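Local coordinates for protein 3-hydroxyadipyl-CoA dehydrogenase (Escherichia coli, PDB 3MOG) that catalyses the NAD-dependent oxidation of 3-hydroxyadipyl-CoA to 3-oxoadipyl-CoA in the breakdown of phenylacetate, working as a homotrimer, at residues Asp235-Gly238 and Gln239-Phe243; Val210-Pro213 and Glu214-Asp217; Cys183-Thr186 and Pro187-Val191; Ser121-Ile125 and Thr126-Ala130. All blocks are in the same frame, centred on the assembly; numbering follows the deposited sequence. Where two conformers were deposited one is given.

How the contacts relate
Two of the four local contacts touch and two stand apart. Contact 4, the start of helix 125-128 in the NAD-binding domain, meets contact 3, the turn after strand 179-184: Ser185 OG lies 3.0 Å from Ile125 N, a probable hydrogen bond, and both contacts also touch the second subunit. Contacts 1 and 2 belong to the first C-terminal-type domain; helix 213-223 of contact 2 is followed by helix 230-237 of contact 1, with nearest atoms about 7 Å apart. Contact 1 comes within about 9 Å of contacts 3 and 4, nearest atoms. Contacts 2 and 4 are farthest apart, centres 38 Å from each other. A glycerol, probably from the crystallisation liquor, lies about 5 Å from Asp217 of contact 2.

Contact 1. Residues Asp235-Gly238 and Gln239-Phe243; sequences DLIG and QDVNF
Gln239 reaches back to Asp235 across the junction of two helices in the first C-terminal-type domain: helix 230-237 ends at Gly238, which is also the N-cap of helix 239-252. The buried side of this junction is polar and closely tied. Gln239 NE2 gives a hydrogen bond of 2.8 Å to Asp235 OD1, with an N-H...O angle of 153°; the oxygen is met on its anti side, close to the amide plane of Gln239, while carboxylate and amide planes stand 79° apart. A bend at chi2 (-67°) folds the glutamine chain back over the joint and brings its amide to the acid. Beyond this pair, Asp235 OD1 also accepts from Val282 N, and OD2 from Tyr283 N and Trp285 NE1; Gln239 bonds Thr234 OG1 and Gln265 NE2 and packs on Trp203 of helix 196-207. With an alanine here, Asp235 OD1 would probably lose one of its donors, the links to Thr234 and Gln265 would go, and a gap would open beside Trp203.

The opposite character appears at Ile237 and Val241, both exposed, where CG2 of Ile237 and CG1 of Val241 are 4.1 Å apart and the two side chains cross at about a right angle. Between the two regions sits Gly238, with positive phi. A CB here would crowd Asp240 OD1 and the preceding carbonyl oxygen. The new helix is started by Gly238 O, which accepts a weak bond from Val241 N and a straighter one from Asn242 N, 3.1 Å long and nearly in line with the carbonyl.

Contact 2. Residues Val210-Pro213 and Glu214-Asp217; sequences VAAP and EVID
Ala211 and Ala212 pack their methyls against the first turn of helix 213-223, whose N-cap is Ala212. Ile216 can be followed outward from its backbone. Its CB lies 3.6 Å from Pro213 O, and CG1, turned beside its own backbone N (chi1 -54°), comes within 3.4 Å of Ala212 O and 4.1 Å of Ala211 CB. At the tip, CD1 is 3.9 Å from Ala211 O, while Ala202 and Ala205 of helix 196-207 and Leu231 also touch this side chain. The neighbouring Val215 brings CG1 to Ala211 CB at 3.8 Å, so one methyl serves two branched residues.

The backbone supplies the polar part. Ala212 O accepts from Ile216 N nearly in line with the carbonyl, and from Val215 N at 3.0 Å, a donor well above the carbonyl plane. Asp217 N bonds Pro213 O at 2.9 Å. The carboxylate of Asp217 is taken up by Tyr283 OH and the backbone N of Leu231 and Glu232, linking this turn to helix 230-237. Glu214 bends back, its OE2 3.4 Å from Pro213 CG. The chemistry thus implies a helix start secured by main-chain bonds, with apolar cover on the Val215 and Ile216 side and a carboxylate beside the proline ring.

Contact 3. Residues Cys183-Thr186 and Pro187-Val191; sequences CHST and PGFIV
A water binds three oxygens of the loop that follows strand 179-184, bridging Thr186 to the residues after it. It accepts from Thr186 OG1 at 2.6 Å and donates to Pro187 O at 2.6 Å and to Phe189 O at 2.8 Å. The loop is a type II beta turn from Thr186 to Phe189, closed by Phe189 N bonding Thr186 O at 3.0 Å with an N-H...O angle of 147°; Gly188 holds the third position with positive phi, as this turn type favours. Thr186 OG1 lies between its backbone N and carbonyl carbon (chi1 56°), a setting that turns the hydroxyl to the water. Just before it, Ser185 is the centre of an inverse gamma turn, so two successive turns swing the chain off the outermost strand of the NAD-binding sheet within this chain and on towards helix 191-194.

Packing around the Phe189 ring is mixed. Phe189 CD1 lies 3.4 Å from Thr186 O, and the ring edge is approached, near its plane, by Ser185 OG, whose hydrogen-bond partner is Ile125 N. Val156 and Glu154 of strand 152-157 touch the Phe189 side chain, and Glu154 OE2 accepts from the backbone N of Ile190 and Val191. At the subunit interface, Pro187 packs on Leu263 of the second subunit. Cys183 joins strand to loop in the apolar part: its CB is 3.9 Å from Ile190 CG1, and its sulfur approaches the Phe189 ring obliquely, with SG 5.0 Å from the ring centroid and 3.7 Å from Phe189 CB.

Contact 4. Residues Ser121-Ile125 and Thr126-Ala130; sequences SSISI and TAIAA
Ser124 and Ile128 meet at the N-terminus of the short helix 125-128, an N-capped turn that follows strand 115-118 of the Rossmann-type NAD-binding domain. Ser124 is the N-cap: its OG, swung anti to the backbone N (chi1 176°), comes within reach of Ala127 N and accepts a weak bond from it at 3.4 Å, with an N-H...O angle of 156°. Its carbonyl takes the next donor, Ile128 N at 3.2 Å, tilted 30° from the carbonyl plane. One residue on, Ile125 O accepts from Ala129 N at 2.8 Å.

Ile128 folds back over the cap. Its CG1 lies 3.3 Å from Ser124 O and its CD1 3.4 Å from the same oxygen, so that carbonyl is covered by hydrocarbon while its bond to the helix is made. The end of the chain then meets Ile123, whose CG2 is 3.7 Å from Ile128 CD1, with the two side chains crossing at about a right angle.

Further out, helix 96-109 covers the pair through Leu96 and Lys99 on Ile123 and Phe103 on Ile128, and Thr118 of strand 115-118 packs on both Ile125 and Ile128. A glycine in place of Ile128 would probably leave Ile123 without its partner in this turn and open a gap beside Phe103. Thr126 OG1 bonds Leu159 N, and Ile270 of the second subunit packs on Thr126, Ala127 and Ala130. The residue after the cap is held from outside the turn, Ile125 N being hydrogen-bonded to Ser185 OG.

Contact 1. Residues Asp235-Gly238 and Gln239-Phe243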
ATOM      1  N   ASP C 235       4.928  18.030  19.819  1.00 57.56           N
ATOM      2  CA  ASP C 235       5.250  19.471  19.867  1.00 60.29           C
ATOM      3  C   ASP C 235       6.633  19.719  20.472  1.00 56.61           C
ATOM      4  O   ASP C 235       7.359  20.605  20.035  1.00 62.20           O
ATOM      5  CB  ASP C 235       4.186  20.267  20.638  1.00 54.91           C
ATOM      6  CG  ASP C 235       3.137  20.917  19.728  1.00 61.76           C
ATOM      7  OD1 ASP C 235       3.062  20.559  18.534  1.00 54.10           O
ATOM      8  OD2 ASP C 235       2.379  21.797  20.214  1.00 57.58           O
ATOM      9  N   LEU C 236       7.009  18.904  21.450  1.00 61.93           N
ATOM     10  CA  LEU C 236       8.308  19.036  22.100  1.00 61.44           C
ATOM     11  C   LEU C 236       9.454  18.335  21.386  1.00 59.99           C
ATOM     12  O   LEU C 236      10.607  18.700  21.576  1.00 66.16           O
ATOM     13  CB  LEU C 236       8.219  18.553  23.543  1.00 69.06           C
ATOM     14  CG  LEU C 236       8.253  19.673  24.578  1.00 79.52           C
ATOM     15  CD1 LEU C 236       7.258  19.409  25.688  1.00 83.55           C
ATOM     16  CD2 LEU C 236       9.674  19.848  25.134  1.00 85.81           C
ATOM     17  N   ILE C 237       9.151  17.304  20.599  1.00 61.52           N
ATOM     18  CA  ILE C 237      10.170  16.661  19.773  1.00 56.76           C
ATOM     19  C   ILE C 237      10.381  17.538  18.538  1.00 53.27           C
ATOM     20  O   ILE C 237      11.506  17.703  18.057  1.00 52.62           O
ATOM     21  CB  ILE C 237       9.793  15.195  19.399  1.00 56.00           C
ATOM     22  CG1 ILE C 237       9.912  14.281  20.623  1.00 63.85           C
ATOM     23  CG2 ILE C 237      10.715  14.628  18.299  1.00 52.36           C
ATOM     24  CD1 ILE C 237       9.334  12.883  20.411  1.00 60.92           C
ATOM     25  N   GLY C 238       9.294  18.129  18.058  1.00 51.06           N
ATOM     26  CA  GLY C 238       9.338  18.927  16.844  1.00 50.21           C
ATOM     27  C   GLY C 238       8.629  18.161  15.760  1.00 53.42           C
ATOM     28  O   GLY C 238       9.054  17.058  15.397  1.00 57.92           O
ATOM     29  N   GLN C 239       7.537  18.736  15.261  1.00 46.88           N
ATOM     30  CA  GLN C 239       6.688  18.081  14.274  1.00 52.16           C
ATOM     31  C   GLN C 239       7.461  17.594  13.063  1.00 53.91           C
ATOM     32  O   GLN C 239       7.203  16.502  12.585  1.00 50.22           O
ATOM     33  CB  GLN C 239       5.533  18.985  13.829  1.00 47.70           C
ATOM     34  CG  GLN C 239       4.596  19.397  14.958  1.00 45.18           C
ATOM     35  CD  GLN C 239       3.822  18.232  15.525  1.00 52.38           C
ATOM     36  OE1 GLN C 239       3.650  17.207  14.869  1.00 45.17           O
ATOM     37  NE2 GLN C 239       3.348  18.382  16.758  1.00 55.71           N
ATOM     38  N   ASP C 240       8.421  18.397  12.603  1.00 55.25           N
ATOM     39  CA  ASP C 240       9.298  18.014  11.496  1.00 55.47           C
ATOM     40  C   ASP C 240      10.089  16.734  11.771  1.00 51.30           C
ATOM     41  O   ASP C 240      10.188  15.882  10.896  1.00 54.74           O
ATOM     42  CB  ASP C 240      10.234  19.170  11.091  1.00 53.04           C
ATOM     43  CG  ASP C 240      11.126  19.667  12.246  1.00 56.64           C
ATOM     44  OD1 ASP C 240      10.788  19.479  13.438  1.00 58.99           O
ATOM     45  OD2 ASP C 240      12.181  20.258  11.947  1.00 67.22           O
ATOM     46  N   VAL C 241      10.617  16.598  12.987  1.00 50.54           N
ATOM     47  CA  VAL C 241      11.465  15.458  13.356  1.00 51.91           C
ATOM     48  C   VAL C 241      10.631  14.177  13.500  1.00 53.07           C
ATOM     49  O   VAL C 241      10.979  13.136  12.929  1.00 58.62           O
ATOM     50  CB  VAL C 241      12.282  15.745  14.655  1.00 56.56           C
ATOM     51  CG1 VAL C 241      13.189  14.558  15.027  1.00 50.56           C
ATOM     52  CG2 VAL C 241      13.127  17.026  14.503  1.00 53.64           C
ATOM     53  N   ASN C 242       9.514  14.277  14.223  1.00 44.83           N
ATOM     54  CA  ASN C 242       8.674  13.118  14.525  1.00 47.89           C
ATOM     55  C   ASN C 242       7.996  12.585  13.267  1.00 47.11           C
ATOM     56  O   ASN C 242       7.902  11.372  13.089  1.00 47.67           O
ATOM     57  CB  ASN C 242       7.709  13.453  15.675  1.00 43.81           C
ATOM     58  CG  ASN C 242       6.675  12.368  15.951  1.00 47.47           C
ATOM     59  OD1 ASN C 242       5.599  12.352  15.341  1.00 46.24           O
ATOM     60  ND2 ASN C 242       6.962  11.498  16.933  1.00 42.12           N
ATOM     61  N   PHE C 243       7.589  13.500  12.382  1.00 49.79           N
ATOM     62  CA  PHE C 243       6.957  13.166  11.103  1.00 47.96           C
ATOM     63  C   PHE C 243       7.955  12.516  10.160  1.00 51.34           C
ATOM     64  O   PHE C 243       7.583  11.636   9.376  1.00 57.46           O
ATOM     65  CB  PHE C 243       6.362  14.425  10.452  1.00 48.94           C
ATOM     66  CG  PHE C 243       5.621  14.182   9.148  1.00 38.16           C
ATOM     67  CD1 PHE C 243       4.356  13.602   9.145  1.00 39.40           C
ATOM     68  CD2 PHE C 243       6.163  14.603   7.937  1.00 46.63           C
ATOM     69  CE1 PHE C 243       3.644  13.406   7.957  1.00 42.26           C
ATOM     70  CE2 PHE C 243       5.468  14.413   6.725  1.00 34.76           C
ATOM     71  CZ  PHE C 243       4.208  13.811   6.735  1.00 41.93           C
TER

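Contact 2. Residues Val210-Pro213 and Glu214-Asp217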
ATOM      1  N   VAL C 210     -12.544  13.337  18.009  1.00 53.01           N
ATOM      2  CA  VAL C 210     -12.980  12.483  19.101  1.00 50.34           C
ATOM      3  C   VAL C 210     -12.943  13.286  20.380  1.00 48.84           C
ATOM      4  O   VAL C 210     -13.850  13.198  21.194  1.00 51.02           O
ATOM      5  CB  VAL C 210     -12.037  11.262  19.233  1.00 51.21           C
ATOM      6  CG1 VAL C 210     -12.360  10.429  20.456  1.00 45.24           C
ATOM      7  CG2 VAL C 210     -12.137  10.416  17.993  1.00 47.97           C
ATOM      8  N   ALA C 211     -11.881  14.077  20.519  1.00 52.78           N
ATOM      9  CA  ALA C 211     -11.614  14.889  21.696  1.00 54.13           C
ATOM     10  C   ALA C 211     -10.626  15.966  21.298  1.00 53.75           C
ATOM     11  O   ALA C 211      -9.938  15.833  20.288  1.00 51.77           O
ATOM     12  CB  ALA C 211     -11.012  14.036  22.801  1.00 48.77           C
ATOM     13  N   ALA C 212     -10.564  17.022  22.110  1.00 56.85           N
ATOM     14  CA  ALA C 212      -9.516  18.048  22.043  1.00 56.21           C
ATOM     15  C   ALA C 212      -8.134  17.414  22.282  1.00 52.19           C
ATOM     16  O   ALA C 212      -8.038  16.382  22.961  1.00 56.12           O
ATOM     17  CB  ALA C 212      -9.798  19.171  23.096  1.00 51.94           C
ATOM     18  N   PRO C 213      -7.062  18.023  21.733  1.00 51.75           N
ATOM     19  CA  PRO C 213      -5.727  17.430  21.923  1.00 49.36           C
ATOM     20  C   PRO C 213      -5.316  17.295  23.388  1.00 56.30           C
ATOM     21  O   PRO C 213      -4.655  16.312  23.759  1.00 55.77           O
ATOM     22  CB  PRO C 213      -4.785  18.391  21.192  1.00 50.70           C
ATOM     23  CG  PRO C 213      -5.627  19.544  20.712  1.00 47.13           C
ATOM     24  CD  PRO C 213      -7.054  19.104  20.725  1.00 45.21           C
ATOM     25  N   GLU C 214      -5.717  18.274  24.198  1.00 58.02           N
ATOM     26  CA  GLU C 214      -5.474  18.297  25.648  1.00 58.16           C
ATOM     27  C   GLU C 214      -6.137  17.123  26.346  1.00 49.43           C
ATOM     28  O   GLU C 214      -5.638  16.635  27.344  1.00 51.08           O
ATOM     29  CB  GLU C 214      -6.022  19.592  26.297  1.00 60.65           C
ATOM     30  CG  GLU C 214      -5.803  20.873  25.523  1.00 67.17           C
ATOM     31  CD  GLU C 214      -6.977  21.216  24.615  1.00 74.59           C
ATOM     32  OE1 GLU C 214      -8.104  21.401  25.129  1.00 72.50           O
ATOM     33  OE2 GLU C 214      -6.768  21.309  23.385  1.00 75.04           O
ATOM     34  N   VAL C 215      -7.284  16.694  25.832  1.00 52.70           N
ATOM     35  CA  VAL C 215      -8.029  15.594  26.436  1.00 49.64           C
ATOM     36  C   VAL C 215      -7.349  14.248  26.091  1.00 53.19           C
ATOM     37  O   VAL C 215      -7.179  13.389  26.968  1.00 47.51           O
ATOM     38  CB  VAL C 215      -9.531  15.659  26.043  1.00 45.95           C
ATOM     39  CG1 VAL C 215     -10.294  14.440  26.530  1.00 56.62           C
ATOM     40  CG2 VAL C 215     -10.173  16.926  26.622  1.00 49.15           C
ATOM     41  N   ILE C 216      -6.937  14.094  24.828  1.00 48.59           N
ATOM     42  CA  ILE C 216      -6.168  12.927  24.391  1.00 42.99           C
ATOM     43  C   ILE C 216      -4.885  12.797  25.206  1.00 46.95           C
ATOM     44  O   ILE C 216      -4.594  11.718  25.730  1.00 46.81           O
ATOM     45  CB  ILE C 216      -5.801  13.012  22.894  1.00 39.28           C
ATOM     46  CG1 ILE C 216      -7.059  13.228  22.045  1.00 40.52           C
ATOM     47  CG2 ILE C 216      -5.005  11.775  22.477  1.00 39.66           C
ATOM     48  CD1 ILE C 216      -6.811  13.455  20.532  1.00 48.32           C
ATOM     49  N   ASP C 217      -4.138  13.899  25.342  1.00 47.23           N
ATOM     50  CA  ASP C 217      -2.912  13.904  26.157  1.00 50.48           C
ATOM     51  C   ASP C 217      -3.140  13.586  27.645  1.00 54.39           C
ATOM     52  O   ASP C 217      -2.292  12.962  28.297  1.00 50.04           O
ATOM     53  CB  ASP C 217      -2.171  15.237  26.032  1.00 53.35           C
ATOM     54  CG  ASP C 217      -1.455  15.398  24.694  1.00 59.04           C
ATOM     55  OD1 ASP C 217      -1.342  14.423  23.921  1.00 62.57           O
ATOM     56  OD2 ASP C 217      -1.007  16.519  24.410  1.00 58.01           O
TER

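Contact 3. Residues Cys183-Thr186 and Pro187-Val191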
ATOM      1  N   CYS C 183      19.498  -5.654  18.786  1.00 44.01           N
ATOM      2  CA  CYS C 183      18.505  -5.743  17.739  1.00 44.48           C
ATOM      3  C   CYS C 183      19.191  -5.796  16.381  1.00 47.11           C
ATOM      4  O   CYS C 183      20.334  -5.396  16.254  1.00 51.64           O
ATOM      5  CB  CYS C 183      17.519  -4.566  17.793  1.00 49.53           C
ATOM      6  SG  CYS C 183      18.183  -2.993  17.290  1.00 54.83           S
ATOM      7  N   HIS C 184      18.488  -6.310  15.376  1.00 50.63           N
ATOM      8  CA  HIS C 184      19.001  -6.372  14.014  0.50 48.23           C
ATOM      9  C   HIS C 184      18.736  -5.046  13.327  1.00 47.38           C
ATOM     10  O   HIS C 184      17.956  -4.228  13.826  1.00 45.26           O
ATOM     11  CB  HIS C 184      18.340  -7.516  13.234  0.50 49.61           C
ATOM     12  CG  HIS C 184      19.136  -7.977  12.053  0.50 54.98           C
ATOM     13  ND1 HIS C 184      20.342  -8.633  12.178  0.50 59.18           N
ATOM     14  CD2 HIS C 184      18.902  -7.872  10.722  0.50 58.33           C
ATOM     15  CE1 HIS C 184      20.817  -8.914  10.977  0.50 58.55           C
ATOM     16  NE2 HIS C 184      19.961  -8.464  10.076  0.50 56.40           N
ATOM     17  N   SER C 185      19.380  -4.835  12.185  1.00 46.87           N
ATOM     18  CA  SER C 185      19.251  -3.593  11.456  1.00 50.98           C
ATOM     19  C   SER C 185      17.968  -3.518  10.627  1.00 49.29           C
ATOM     20  O   SER C 185      18.004  -3.473   9.402  1.00 54.34           O
ATOM     21  CB  SER C 185      20.489  -3.376  10.573  1.00 54.51           C
ATOM     22  OG  SER C 185      20.547  -2.017  10.209  1.00 58.23           O
ATOM     23  N   THR C 186      16.833  -3.484  11.309  1.00 49.02           N
ATOM     24  CA  THR C 186      15.541  -3.381  10.647  1.00 45.08           C
ATOM     25  C   THR C 186      15.005  -1.970  10.897  1.00 46.90           C
ATOM     26  O   THR C 186      15.410  -1.329  11.873  1.00 46.52           O
ATOM     27  CB  THR C 186      14.581  -4.458  11.198  1.00 47.66           C
ATOM     28  OG1 THR C 186      14.486  -4.318  12.622  1.00 44.53           O
ATOM     29  CG2 THR C 186      15.096  -5.850  10.850  1.00 39.75           C
ATOM     30  N   PRO C 187      14.110  -1.476  10.020  1.00 46.51           N
ATOM     31  CA  PRO C 187      13.622  -0.097  10.115  1.00 48.62           C
ATOM     32  C   PRO C 187      13.066   0.264  11.491  1.00 44.87           C
ATOM     33  O   PRO C 187      12.168  -0.425  11.992  1.00 39.21           O
ATOM     34  CB  PRO C 187      12.478  -0.059   9.103  1.00 44.10           C
ATOM     35  CG  PRO C 187      12.790  -1.139   8.130  1.00 43.02           C
ATOM     36  CD  PRO C 187      13.494  -2.196   8.887  1.00 48.88           C
ATOM     37  N   GLY C 188      13.608   1.337  12.071  1.00 37.39           N
ATOM     38  CA  GLY C 188      13.141   1.896  13.341  1.00 35.96           C
ATOM     39  C   GLY C 188      13.712   1.194  14.562  1.00 34.51           C
ATOM     40  O   GLY C 188      13.356   1.531  15.686  1.00 48.66           O
ATOM     41  N   PHE C 189      14.591   0.220  14.329  1.00 40.19           N
ATOM     42  CA  PHE C 189      15.166  -0.660  15.366  1.00 44.36           C
ATOM     43  C   PHE C 189      14.088  -1.242  16.308  1.00 45.52           C
ATOM     44  O   PHE C 189      13.177  -1.934  15.840  1.00 44.96           O
ATOM     45  CB  PHE C 189      16.329   0.024  16.105  1.00 48.27           C
ATOM     46  CG  PHE C 189      17.414   0.586  15.184  1.00 42.30           C
ATOM     47  CD1 PHE C 189      17.725  -0.028  13.962  1.00 42.26           C
ATOM     48  CD2 PHE C 189      18.142   1.707  15.569  1.00 47.87           C
ATOM     49  CE1 PHE C 189      18.714   0.482  13.134  1.00 45.51           C
ATOM     50  CE2 PHE C 189      19.140   2.227  14.751  1.00 48.20           C
ATOM     51  CZ  PHE C 189      19.428   1.616  13.531  1.00 38.89           C
ATOM     52  N   ILE C 190      14.186  -0.984  17.612  1.00 45.70           N
ATOM     53  CA  ILE C 190      13.087  -1.305  18.539  1.00 41.03           C
ATOM     54  C   ILE C 190      12.273  -0.047  18.835  1.00 42.51           C
ATOM     55  O   ILE C 190      11.084   0.029  18.508  1.00 44.87           O
ATOM     56  CB  ILE C 190      13.566  -1.881  19.885  1.00 41.00           C
ATOM     57  CG1 ILE C 190      14.449  -3.107  19.710  1.00 40.79           C
ATOM     58  CG2 ILE C 190      12.378  -2.255  20.779  1.00 37.13           C
ATOM     59  CD1 ILE C 190      15.197  -3.425  21.012  1.00 40.31           C
ATOM     60  N   VAL C 191      12.927   0.940  19.444  1.00 41.45           N
ATOM     61  CA  VAL C 191      12.245   2.119  19.984  1.00 43.15           C
ATOM     62  C   VAL C 191      11.460   2.929  18.941  1.00 41.81           C
ATOM     63  O   VAL C 191      10.281   3.173  19.127  1.00 51.69           O
ATOM     64  CB  VAL C 191      13.216   3.058  20.768  1.00 39.44           C
ATOM     65  CG1 VAL C 191      12.453   4.250  21.314  1.00 34.60           C
ATOM     66  CG2 VAL C 191      13.904   2.311  21.898  1.00 40.55           C
TER
HETATM   67  O   HOH W   1      12.610  -2.649  13.239  1.00 34.63           O

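Contact 4. Residues Ser121-Ile125 and Thr126-Ala130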
ATOM      1  N   SER C 121      20.079   6.514  13.472  1.00 49.46           N
ATOM      2  CA  SER C 121      18.755   5.980  13.774  1.00 56.75           C
ATOM      3  C   SER C 121      18.048   5.523  12.508  1.00 62.10           C
ATOM      4  O   SER C 121      17.044   4.822  12.576  1.00 64.53           O
ATOM      5  CB  SER C 121      17.884   7.061  14.409  1.00 51.56           C
ATOM      6  OG  SER C 121      18.516   7.660  15.517  1.00 61.63           O
ATOM      7  N   SER C 122      18.565   5.933  11.355  1.00 64.59           N
ATOM      8  CA  SER C 122      17.769   5.903  10.126  1.00 69.14           C
ATOM      9  C   SER C 122      18.397   5.130   8.980  1.00 68.93           C
ATOM     10  O   SER C 122      17.713   4.744   8.039  1.00 75.05           O
ATOM     11  CB  SER C 122      17.416   7.328   9.686  1.00 69.74           C
ATOM     12  OG  SER C 122      18.501   8.225   9.882  1.00 70.09           O
ATOM     13  N   ILE C 123      19.696   4.884   9.065  1.00 67.60           N
ATOM     14  CA  ILE C 123      20.407   4.208   7.993  1.00 63.76           C
ATOM     15  C   ILE C 123      20.697   2.762   8.359  1.00 66.37           C
ATOM     16  O   ILE C 123      21.025   2.462   9.511  1.00 68.71           O
ATOM     17  CB  ILE C 123      21.724   4.963   7.644  1.00 63.84           C
ATOM     18  CG1 ILE C 123      21.432   6.420   7.260  1.00 63.39           C
ATOM     19  CG2 ILE C 123      22.480   4.267   6.543  1.00 47.29           C
ATOM     20  CD1 ILE C 123      20.490   6.610   6.052  1.00 66.97           C
ATOM     21  N   SER C 124      20.567   1.878   7.370  1.00 64.32           N
ATOM     22  CA  SER C 124      20.923   0.478   7.513  1.00 58.82           C
ATOM     23  C   SER C 124      22.403   0.299   7.804  1.00 57.93           C
ATOM     24  O   SER C 124      23.253   0.901   7.141  1.00 60.04           O
ATOM     25  CB  SER C 124      20.571  -0.293   6.238  1.00 63.03           C
ATOM     26  OG  SER C 124      20.995  -1.647   6.340  1.00 65.54           O
ATOM     27  N   ILE C 125      22.699  -0.551   8.784  1.00 55.77           N
ATOM     28  CA  ILE C 125      24.068  -0.915   9.126  1.00 50.90           C
ATOM     29  C   ILE C 125      24.662  -1.701   7.970  1.00 57.28           C
ATOM     30  O   ILE C 125      25.795  -1.462   7.560  1.00 57.41           O
ATOM     31  CB  ILE C 125      24.132  -1.776  10.417  1.00 49.16           C
ATOM     32  CG1 ILE C 125      23.455  -1.068  11.610  1.00 51.19           C
ATOM     33  CG2 ILE C 125      25.563  -2.157  10.755  1.00 46.90           C
ATOM     34  CD1 ILE C 125      23.884   0.376  11.860  1.00 56.25           C
ATOM     35  N   THR C 126      23.862  -2.630   7.448  1.00 62.05           N
ATOM     36  CA  THR C 126      24.218  -3.474   6.315  1.00 59.97           C
ATOM     37  C   THR C 126      24.684  -2.665   5.100  1.00 58.52           C
ATOM     38  O   THR C 126      25.673  -3.025   4.471  1.00 59.56           O
ATOM     39  CB  THR C 126      23.030  -4.390   5.941  1.00 57.90           C
ATOM     40  OG1 THR C 126      22.559  -5.025   7.130  1.00 63.21           O
ATOM     41  CG2 THR C 126      23.453  -5.469   4.951  1.00 60.27           C
ATOM     42  N   ALA C 127      23.986  -1.566   4.804  1.00 57.32           N
ATOM     43  CA  ALA C 127      24.343  -0.694   3.688  1.00 59.14           C
ATOM     44  C   ALA C 127      25.589   0.138   3.975  1.00 65.61           C
ATOM     45  O   ALA C 127      26.347   0.445   3.054  1.00 67.01           O
ATOM     46  CB  ALA C 127      23.174   0.201   3.301  1.00 56.71           C
ATOM     47  N   ILE C 128      25.784   0.510   5.244  1.00 66.58           N
ATOM     48  CA  ILE C 128      27.008   1.195   5.675  1.00 61.77           C
ATOM     49  C   ILE C 128      28.193   0.242   5.529  1.00 63.31           C
ATOM     50  O   ILE C 128      29.236   0.618   4.983  1.00 64.31           O
ATOM     51  CB  ILE C 128      26.895   1.708   7.140  1.00 60.34           C
ATOM     52  CG1 ILE C 128      25.938   2.892   7.212  1.00 50.92           C
ATOM     53  CG2 ILE C 128      28.265   2.124   7.707  1.00 59.34           C
ATOM     54  CD1 ILE C 128      25.359   3.119   8.602  1.00 58.28           C
ATOM     55  N   ALA C 129      27.993  -1.000   5.971  1.00 59.63           N
ATOM     56  CA  ALA C 129      29.053  -2.001   6.070  1.00 60.25           C
ATOM     57  C   ALA C 129      29.317  -2.742   4.771  1.00 63.62           C
ATOM     58  O   ALA C 129      30.180  -3.636   4.725  1.00 61.14           O
ATOM     59  CB  ALA C 129      28.708  -3.005   7.149  1.00 58.44           C
ATOM     60  N   ALA C 130      28.569  -2.365   3.736  1.00 71.04           N
ATOM     61  CA  ALA C 130      28.505  -3.095   2.466  1.00 77.65           C
ATOM     62  C   ALA C 130      29.854  -3.232   1.752  1.00 80.34           C
ATOM     63  O   ALA C 130      30.280  -4.345   1.437  1.00 81.73           O
ATOM     64  CB  ALA C 130      27.448  -2.455   1.535  1.00 74.49           C
TER